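Local atomic coordinates of adenosine monophosphate-protein transferase FICD homolog (PDB entry 5JJ6), a protein that belongs to the Fic/DOC family and combines a mainly helical Fido region with an N-terminal set of helical hairpins of the tetratricopeptide-repeat type. Residues B[14-18]-B[50-54]. Coordinates in Å, arbitrary orientation, origin at the centre of the assembly. Residue numbers count along the deposited sequence, not the author numbering.
Sequences DPAKV and LAPTN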
ATOM      1  N   ASP B  14      -6.175 -39.752  28.327  1.00 85.56           N
ATOM      2  CA  ASP B  14      -7.201 -40.030  27.303  1.00 79.84           C
ATOM      3  C   ASP B  14      -8.532 -40.509  27.930  1.00 85.72           C
ATOM      4  O   ASP B  14      -8.535 -41.083  28.993  1.00 85.26           O
ATOM      5  CB  ASP B  14      -6.685 -41.076  26.328  1.00 77.85           C
ATOM      6  CG  ASP B  14      -5.627 -40.516  25.396  1.00 83.52           C
ATOM      7  OD1 ASP B  14      -5.761 -39.335  24.983  1.00 88.02           O
ATOM      8  OD2 ASP B  14      -4.650 -41.240  25.091  1.00 68.73           O
ATOM      9  N   PRO B  15      -9.683 -40.305  27.268  1.00 92.06           N
ATOM     10  CA  PRO B  15     -10.879 -40.836  27.945  1.00 93.92           C
ATOM     11  C   PRO B  15     -10.902 -42.363  27.910  1.00 92.60           C
ATOM     12  O   PRO B  15     -10.365 -42.946  26.967  1.00 91.78           O
ATOM     13  CB  PRO B  15     -12.033 -40.251  27.136  1.00 86.81           C
ATOM     14  CG  PRO B  15     -11.457 -40.055  25.787  1.00 85.94           C
ATOM     15  CD  PRO B  15     -10.006 -39.704  25.966  1.00 86.37           C
ATOM     16  N   ALA B  16     -11.515 -42.988  28.915  1.00 90.50           N
ATOM     17  CA  ALA B  16     -11.513 -44.445  29.055  1.00 87.70           C
ATOM     18  C   ALA B  16     -11.942 -45.187  27.785  1.00 90.26           C
ATOM     19  O   ALA B  16     -11.464 -46.298  27.513  1.00 90.87           O
ATOM     20  CB  ALA B  16     -12.410 -44.855  30.221  1.00 84.82           C
ATOM     21  N   LYS B  17     -12.834 -44.571  27.011  1.00 80.26           N
ATOM     22  CA  LYS B  17     -13.386 -45.204  25.814  1.00 85.54           C
ATOM     23  C   LYS B  17     -12.304 -45.483  24.769  1.00 79.54           C
ATOM     24  O   LYS B  17     -12.357 -46.482  24.040  1.00 76.49           O
ATOM     25  CB  LYS B  17     -14.497 -44.330  25.225  1.00 90.81           C
ATOM     26  CG  LYS B  17     -15.524 -43.867  26.259  1.00 91.54           C
ATOM     27  CD  LYS B  17     -16.948 -44.191  25.809  1.00 99.47           C
ATOM     28  CE  LYS B  17     -17.798 -44.753  26.951  1.00 95.44           C
ATOM     29  NZ  LYS B  17     -17.514 -46.189  27.249  1.00 86.64           N
ATOM     30  N   VAL B  18     -11.320 -44.594  24.715  1.00 75.19           N
ATOM     31  CA  VAL B  18     -10.122 -44.784  23.908  1.00 77.54           C
ATOM     32  C   VAL B  18      -9.320 -45.987  24.403  1.00 81.09           C
ATOM     33  O   VAL B  18      -8.816 -46.804  23.615  1.00 74.06           O
ATOM     34  CB  VAL B  18      -9.244 -43.522  23.952  1.00 81.29           C
ATOM     35  CG1 VAL B  18      -7.781 -43.847  23.671  1.00 72.52           C
ATOM     36  CG2 VAL B  18      -9.789 -42.463  22.995  1.00 72.73           C
ATOM     37  N   LEU B  50     -11.207 -39.381  19.042  1.00 57.35           N
ATOM     38  CA  LEU B  50     -11.098 -38.919  20.427  1.00 58.44           C
ATOM     39  C   LEU B  50      -9.666 -38.664  20.920  1.00 60.77           C
ATOM     40  O   LEU B  50      -9.465 -37.923  21.887  1.00 64.08           O
ATOM     41  CB  LEU B  50     -11.762 -39.932  21.358  1.00 64.54           C
ATOM     42  CG  LEU B  50     -13.265 -40.096  21.181  1.00 64.48           C
ATOM     43  CD1 LEU B  50     -13.781 -41.257  22.009  1.00 72.20           C
ATOM     44  CD2 LEU B  50     -13.929 -38.819  21.593  1.00 67.28           C
ATOM     45  N   ALA B  51      -8.674 -39.270  20.277  1.00 60.33           N
ATOM     46  CA  ALA B  51      -7.286 -39.096  20.709  1.00 54.41           C
ATOM     47  C   ALA B  51      -6.357 -39.171  19.521  1.00 47.97           C
ATOM     48  O   ALA B  51      -5.802 -40.221  19.260  1.00 47.53           O
ATOM     49  CB  ALA B  51      -6.903 -40.152  21.733  1.00 50.03           C
ATOM     50  N   PRO B  52      -6.141 -38.045  18.832  1.00 51.65           N
ATOM     51  CA  PRO B  52      -5.362 -38.053  17.586  1.00 49.56           C
ATOM     52  C   PRO B  52      -3.874 -38.295  17.825  1.00 47.83           C
ATOM     53  O   PRO B  52      -3.169 -38.732  16.913  1.00 49.33           O
ATOM     54  CB  PRO B  52      -5.601 -36.654  17.013  1.00 38.35           C
ATOM     55  CG  PRO B  52      -6.882 -36.235  17.610  1.00 44.43           C
ATOM     56  CD  PRO B  52      -6.906 -36.799  18.987  1.00 46.90           C
ATOM     57  N   THR B  53      -3.390 -38.012  19.025  1.00 43.19           N
ATOM     58  CA  THR B  53      -1.950 -38.017  19.223  1.00 44.20           C
ATOM     59  C   THR B  53      -1.522 -39.219  20.049  1.00 44.48           C
ATOM     60  O   THR B  53      -0.393 -39.271  20.538  1.00 44.96           O
ATOM     61  CB  THR B  53      -1.477 -36.736  19.918  1.00 41.54           C
ATOM     62  OG1 THR B  53      -2.175 -36.580  21.159  1.00 43.84           O
ATOM     63  CG2 THR B  53      -1.783 -35.539  19.029  1.00 44.16           C
ATOM     64  N   ASN B  54      -2.420 -40.193  20.179  1.00 39.44           N
ATOM     65  CA  ASN B  54      -2.139 -41.405  20.927  1.00 41.51           C
ATOM     66  C   ASN B  54      -1.403 -42.431  20.060  1.00 45.68           C
ATOM     67  O   ASN B  54      -1.984 -42.963  19.112  1.00 46.94           O
ATOM     68  CB  ASN B  54      -3.441 -41.986  21.466  1.00 43.85           C
ATOM     69  CG  ASN B  54      -3.227 -43.215  22.325  1.00 44.83           C
ATOM     70  OD1 ASN B  54      -2.796 -44.259  21.840  1.00 43.40           O
ATOM     71  ND2 ASN B  54      -3.552 -43.103  23.606  1.00 47.78           N
TER
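L50, V18 and D14 lose the most surface where the start of the first helix meets the turn between the next two. L50, the last residue of helix 37-50, lays its side chain against V18, with V18 CG2 3.6 Å from L50 CB; P15, at the N-cap position of helix 16-26, adds a looser apolar contact, its CG 4.4 Å from L50 CB. The same V18 CG2 lies 3.9 Å from A51 CB, so one methyl touches both residues at the point where the chain leaves the helix. D14, just ahead of the N-cap, supplies the polar part: its OD2 accepts a short hydrogen bond of 2.6 Å from N54 ND2, while OD1 approaches A51 CB at 3.5 Å. A type I beta turn from A51 to N54 reverses the chain and brings N54 back beside D14. N54 uses both ends of its amide, because OD1 caps the next helix by accepting a hydrogen bond from the backbone N of I57. V18 and A51 also rest on I57, consistent with the first helix of one tetratricopeptide-like hairpin (16-26 with 37-50) packing on the first helix of the next (55-67 with 71-84).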